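Local coordinates for EST1E (Clostridium proteoclasticum, PDB 2WTM), which hydrolyses ester bonds as a promiscuous feruloyl esterase of a rumen bacterium, probably releasing ferulic acid from esterified substrates, at residues A[133-138]-A[179-184]; A[193-198]-A[235-240]. All coordinates share one frame; numbering follows the deposited sequence.

Contact 1 (A[133-138]-A[179-184]); sequences PAAMIP and IRVEDF
Ala135 and Pro138 face Val181 and Ile179 across two backbones that come nearest at Pro138 and Ile179, with CA atoms 5.8 Å apart, while Ala135 CA and Val181 CA stand 7.0 Å from each other. No hydrogen bond spans the gap; the contact is buried and made by apolar side chains packing on one another and on two carbonyl oxygens. A type I turn from Ala134 to Ile137, closed by Ile137 N to Ala134 O at 3.1 Å, leads into helix 137-143, and the Pro138 ring meets both Ile179 and Val181. Pro138 has the largest share of the packing. Its CB lies 3.2 Å from Ile179 O, a carbonyl that also accepts a hydrogen bond from Arg142 further along the same helix, and its CG sits 4.0 Å from Ile179 CB. From the other segment Val181 meets the same ring at about a right angle, its CG2 3.6 Å from Pro138 CG. With CG1 anti to the backbone N (chi1 -180°), Val181 turns CG2 away from its own carbonyl carbon, and this one methyl touches both the proline ring and Ala135 O, the latter at 3.5 Å. The CB of Ala135 adds a looser approach to Val181 CG1. Helix 109-120 backs the site through Leu112, which packs on Val181, and Leu116, which packs on Ile179. At the start of the turn, Ala134 shares a backbone hydrogen bond with Ser108, the probable nucleophile on its GxSxG elbow. The arrangement joins the loop after strand 125-131 to the start of helix 181-187, where the inserted cap region leaves and rejoins an alpha/beta-hydrolase core.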
loop_
_atom_site.group_PDB
_atom_site.type_symbol
_atom_site.label_atom_id
_atom_site.label_comp_id
_atom_site.label_asym_id
_atom_site.label_seq_id
_atom_site.Cartn_x
_atom_site.Cartn_y
_atom_site.Cartn_z
ATOM N N PRO A 133 -0.659 -19.713 -3.788
ATOM C CA PRO A 133 -0.498 -18.335 -3.326
ATOM C C PRO A 133 0.171 -18.221 -1.989
ATOM O O PRO A 133 -0.127 -19.027 -1.087
ATOM C CB PRO A 133 -1.928 -17.848 -3.270
ATOM C CG PRO A 133 -2.751 -19.060 -3.050
ATOM C CD PRO A 133 -2.091 -20.095 -3.835
ATOM N N ALA A 134 1.104 -17.312 -1.849
ATOM C CA ALA A 134 1.766 -17.076 -0.563
ATOM C C ALA A 134 0.889 -16.225 0.334
ATOM O O ALA A 134 1.354 -15.189 0.860
ATOM C CB ALA A 134 3.135 -16.402 -0.784
ATOM N N ALA A 135 -0.353 -16.661 0.560
ATOM C CA ALA A 135 -1.368 -15.832 1.200
ATOM C C ALA A 135 -1.139 -15.644 2.699
ATOM O O ALA A 135 -1.773 -14.771 3.326
ATOM C CB ALA A 135 -2.712 -16.442 0.997
ATOM N N MET A 136 -0.263 -16.451 3.282
ATOM C CA MET A 136 0.066 -16.279 4.730
ATOM C C MET A 136 1.179 -15.245 4.957
ATOM O O MET A 136 1.513 -14.971 6.128
ATOM C CB MET A 136 0.439 -17.628 5.391
ATOM C CG MET A 136 -0.594 -18.705 5.292
ATOM S SD MET A 136 -2.049 -18.209 6.153
ATOM C CE MET A 136 -1.373 -18.071 7.792
ATOM N N ILE A 137 1.786 -14.645 3.913
ATOM C CA ILE A 137 2.898 -13.713 4.179
ATOM C C ILE A 137 2.512 -12.667 5.241
ATOM O O ILE A 137 3.300 -12.415 6.130
ATOM C CB ILE A 137 3.471 -13.114 2.876
ATOM C CG1 ILE A 137 4.423 -14.160 2.247
ATOM C CG2 ILE A 137 4.180 -11.796 3.171
ATOM C CD1 ILE A 137 4.928 -13.772 0.912
ATOM N N PRO A 138 1.344 -11.988 5.103
ATOM C CA PRO A 138 1.045 -10.905 6.128
ATOM C C PRO A 138 0.885 -11.446 7.520
ATOM O O PRO A 138 1.491 -10.832 8.441
ATOM C CB PRO A 138 -0.192 -10.195 5.563
ATOM C CG PRO A 138 -0.073 -10.521 4.024
ATOM C CD PRO A 138 0.413 -11.947 3.954
ATOM N N ILE A 179 -1.452 -5.811 6.069
ATOM C CA ILE A 179 -2.428 -6.370 5.109
ATOM C C ILE A 179 -3.251 -7.440 5.749
ATOM O O ILE A 179 -2.757 -8.468 6.211
ATOM C CB ILE A 179 -1.729 -6.902 3.863
ATOM C CG1 ILE A 179 -1.089 -5.766 3.105
ATOM C CG2 ILE A 179 -2.702 -7.579 2.861
ATOM C CD1 ILE A 179 -0.154 -6.130 2.042
ATOM N N ARG A 180 -4.580 -7.226 5.742
ATOM C CA ARG A 180 -5.534 -8.236 6.241
ATOM C C ARG A 180 -6.117 -9.058 5.079
ATOM O O ARG A 180 -7.107 -8.685 4.512
ATOM C CB ARG A 180 -6.647 -7.524 6.984
ATOM C CG ARG A 180 -6.152 -6.491 8.004
ATOM C CD ARG A 180 -5.110 -6.961 8.951
ATOM N NE ARG A 180 -5.533 -8.164 9.648
ATOM C CZ ARG A 180 -5.076 -8.542 10.828
ATOM N NH1 ARG A 180 -4.218 -7.789 11.517
ATOM N NH2 ARG A 180 -5.522 -9.684 11.337
ATOM N N VAL A 181 -5.415 -10.126 4.715
ATOM C CA VAL A 181 -5.795 -10.926 3.529
ATOM C C VAL A 181 -7.245 -11.333 3.526
ATOM O O VAL A 181 -7.924 -11.301 2.517
ATOM C CB VAL A 181 -4.832 -12.150 3.344
ATOM C CG1 VAL A 181 -5.209 -12.956 2.144
ATOM C CG2 VAL A 181 -3.402 -11.655 3.198
ATOM N N GLU A 182 -7.707 -11.727 4.706
ATOM C CA GLU A 182 -9.070 -12.226 4.833
ATOM C C GLU A 182 -10.128 -11.241 4.378
ATOM O O GLU A 182 -11.199 -11.657 3.856
ATOM C CB GLU A 182 -9.299 -12.630 6.291
ATOM C CG GLU A 182 -8.588 -13.864 6.786
ATOM C CD GLU A 182 -7.074 -13.691 7.093
ATOM O OE1 GLU A 182 -6.556 -12.512 7.167
ATOM O OE2 GLU A 182 -6.410 -14.754 7.286
ATOM N N ASP A 183 -9.865 -9.941 4.528
ATOM C CA ASP A 183 -10.781 -8.877 4.061
ATOM C C ASP A 183 -10.934 -8.953 2.537
ATOM O O ASP A 183 -12.027 -8.800 1.972
ATOM C CB ASP A 183 -10.295 -7.492 4.431
ATOM C CG ASP A 183 -10.443 -7.171 5.870
ATOM O OD1 ASP A 183 -10.959 -8.012 6.650
ATOM O OD2 ASP A 183 -9.972 -6.078 6.219
ATOM N N PHE A 184 -9.794 -9.120 1.881
ATOM C CA PHE A 184 -9.777 -9.194 0.411
ATOM C C PHE A 184 -10.425 -10.498 -0.119
ATOM O O PHE A 184 -11.030 -10.497 -1.183
ATOM C CB PHE A 184 -8.322 -9.105 -0.166
ATOM C CG PHE A 184 -7.581 -7.837 0.165
ATOM C CD1 PHE A 184 -7.407 -6.887 -0.783
ATOM C CD2 PHE A 184 -7.126 -7.560 1.448
ATOM C CE1 PHE A 184 -6.692 -5.719 -0.544
ATOM C CE2 PHE A 184 -6.379 -6.413 1.716
ATOM C CZ PHE A 184 -6.183 -5.483 0.714
#

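Contact 2 (A[193-198]-A[235-240]); sequences LIVHGD and ELVTEA
Val195 and Val237 join strand 192-197 to helix 234-249, the last helix of the chain, in the helix-on-sheet packing of an alpha/beta-hydrolase fold. The two valines have the same rotamer, CG1 anti to the backbone N (chi1 -174° in Val195, 177° in Val237), yet the closest approach is between unlike branches. Val195 offers CG1 alone, and this methyl reaches both branches of its partner, Val237 CG2 at 3.9 Å and Val237 CG1 at 4.1 Å. The side chains meet at a slant, one methyl set against a forked pair. Around them Ile223 and Leu131, from the strands flanking 192-197 in the sheet, both pack on Val195 and Val237, which places the pair in the hydrophobic layer between sheet and helix. Alternation along the strand brings Leu193 to the same face, whereas His196 points away from the helix and hydrogen-bonds to Ser208 and Val203. Leu193 holds CG opposite its backbone N (chi1 172°), beside the carbonyl carbon, and touches the helix through CD2. One helical turn beyond Val237, Ala240 offers little side chain to meet, its CB standing 4.4 Å from Leu193 CD2. The closer approach is to the helix backbone: Leu193 CD2 lies 3.8 Å from Ala240 C and 3.5 Å from Ala240 O.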
loop_
_atom_site.group_PDB
_atom_site.type_symbol
_atom_site.label_atom_id
_atom_site.label_comp_id
_atom_site.label_asym_id
_atom_site.label_seq_id
_atom_site.Cartn_x
_atom_site.Cartn_y
_atom_site.Cartn_z
ATOM N N LEU A 193 -10.030 -20.117 -8.832
ATOM C CA LEU A 193 -9.364 -21.416 -8.853
ATOM C C LEU A 193 -8.044 -21.326 -8.148
ATOM O O LEU A 193 -7.132 -20.614 -8.615
ATOM C CB LEU A 193 -9.101 -21.919 -10.263
ATOM C CG LEU A 193 -8.261 -23.174 -10.429
ATOM C CD1 LEU A 193 -9.067 -24.416 -10.049
ATOM C CD2 LEU A 193 -7.793 -23.361 -11.890
ATOM N N ILE A 194 -7.950 -21.989 -6.995
ATOM C CA ILE A 194 -6.632 -22.118 -6.333
ATOM C C ILE A 194 -6.046 -23.444 -6.686
ATOM O O ILE A 194 -6.749 -24.475 -6.601
ATOM C CB ILE A 194 -6.681 -21.943 -4.797
ATOM C CG1 ILE A 194 -7.116 -20.531 -4.478
ATOM C CG2 ILE A 194 -5.320 -22.223 -4.223
ATOM C CD1 ILE A 194 -7.310 -20.345 -2.972
ATOM N N VAL A 195 -4.793 -23.428 -7.110
ATOM C CA VAL A 195 -4.008 -24.674 -7.348
ATOM C C VAL A 195 -2.868 -24.717 -6.359
ATOM O O VAL A 195 -2.287 -23.653 -6.036
ATOM C CB VAL A 195 -3.457 -24.676 -8.802
ATOM C CG1 VAL A 195 -2.777 -26.033 -9.063
ATOM C CG2 VAL A 195 -4.554 -24.410 -9.756
ATOM N N HIS A 196 -2.534 -25.893 -5.785
ATOM C CA HIS A 196 -1.457 -25.981 -4.849
ATOM C C HIS A 196 -1.001 -27.420 -4.719
ATOM O O HIS A 196 -1.850 -28.314 -4.658
ATOM C CB HIS A 196 -1.965 -25.478 -3.468
ATOM C CG HIS A 196 -0.927 -24.887 -2.574
ATOM N ND1 HIS A 196 -1.061 -23.631 -2.005
ATOM C CD2 HIS A 196 0.245 -25.366 -2.134
ATOM C CE1 HIS A 196 -0.013 -23.374 -1.263
ATOM N NE2 HIS A 196 0.815 -24.403 -1.332
ATOM N N GLY A 197 0.321 -27.603 -4.751
ATOM C CA GLY A 197 0.992 -28.925 -4.573
ATOM C C GLY A 197 1.012 -29.276 -3.104
ATOM O O GLY A 197 1.459 -28.467 -2.294
ATOM N N ASP A 198 0.645 -30.503 -2.773
ATOM C CA ASP A 198 0.589 -30.876 -1.355
ATOM C C ASP A 198 1.951 -31.202 -0.712
ATOM O O ASP A 198 1.988 -31.471 0.486
ATOM C CB ASP A 198 -0.472 -31.959 -1.088
ATOM C CG ASP A 198 -0.133 -33.306 -1.680
ATOM O OD1 ASP A 198 1.031 -33.594 -2.005
ATOM O OD2 ASP A 198 -1.131 -34.022 -1.853
ATOM N N GLU A 235 1.852 -30.295 -15.863
ATOM C CA GLU A 235 0.664 -30.562 -16.698
ATOM C C GLU A 235 -0.678 -30.650 -15.998
ATOM O O GLU A 235 -1.712 -30.390 -16.590
ATOM C CB GLU A 235 0.886 -31.814 -17.552
ATOM C CG GLU A 235 0.776 -33.146 -16.872
ATOM C CD GLU A 235 1.915 -33.529 -15.926
ATOM O OE1 GLU A 235 3.024 -32.914 -15.942
ATOM O OE2 GLU A 235 1.717 -34.504 -15.177
ATOM N N LEU A 236 -0.663 -31.073 -14.734
ATOM C CA LEU A 236 -1.899 -31.144 -14.014
ATOM C C LEU A 236 -2.356 -29.725 -13.682
ATOM O O LEU A 236 -3.561 -29.430 -13.590
ATOM C CB LEU A 236 -1.726 -31.960 -12.753
ATOM C CG LEU A 236 -1.574 -33.473 -13.049
ATOM C CD1 LEU A 236 -1.492 -34.215 -11.774
ATOM C CD2 LEU A 236 -2.737 -34.017 -13.943
ATOM N N VAL A 237 -1.397 -28.861 -13.449
ATOM C CA VAL A 237 -1.723 -27.436 -13.221
ATOM C C VAL A 237 -2.313 -26.797 -14.484
ATOM O O VAL A 237 -3.375 -26.159 -14.422
ATOM C CB VAL A 237 -0.491 -26.656 -12.743
ATOM C CG1 VAL A 237 -0.804 -25.153 -12.574
ATOM C CG2 VAL A 237 0.050 -27.240 -11.454
ATOM N N THR A 238 -1.660 -26.944 -15.630
ATOM C CA THR A 238 -2.174 -26.302 -16.794
ATOM C C THR A 238 -3.513 -26.932 -17.202
ATOM O O THR A 238 -4.372 -26.255 -17.674
ATOM C CB THR A 238 -1.207 -26.391 -17.974
ATOM O OG1 THR A 238 -0.923 -27.765 -18.235
ATOM C CG2 THR A 238 0.113 -25.717 -17.666
ATOM N N GLU A 239 -3.699 -28.231 -16.999
ATOM C CA GLU A 239 -5.044 -28.778 -17.293
ATOM C C GLU A 239 -6.137 -28.203 -16.391
ATOM O O GLU A 239 -7.271 -27.987 -16.810
ATOM C CB GLU A 239 -5.053 -30.315 -17.213
ATOM C CG GLU A 239 -4.588 -30.988 -18.474
ATOM C CD GLU A 239 -5.339 -30.490 -19.727
ATOM O OE1 GLU A 239 -6.597 -30.650 -19.865
ATOM O OE2 GLU A 239 -4.624 -29.866 -20.540
ATOM N N ALA A 240 -5.772 -27.888 -15.152
ATOM C CA ALA A 240 -6.804 -27.366 -14.251
ATOM C C ALA A 240 -7.188 -25.920 -14.632
ATOM O O ALA A 240 -8.336 -25.521 -14.627
ATOM C CB ALA A 240 -6.313 -27.426 -12.846
#

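Overall arrangement
The centres of the two contacts are 20 Å apart, and both segments of contact 1 precede those of contact 2 in the chain, with helix 181-187 leading on to strand 192-197. They nonetheless meet: Pro133 CD of contact 1 lies 3.9 Å from Ile194 CG2 of contact 2, because strand 125-131, which runs into 133-138, is the parallel neighbour of strand 192-197 in the main sheet. Contact 2 packs the C-terminal helix on one face of that sheet; contact 1 lies beyond the strand ends, beside the probable nucleophile Ser108. Asp200 and His228, the likely partners of Ser108 in a catalytic triad, both lie between the two segments of contact 2, and strand 192-197 leads to Asp200.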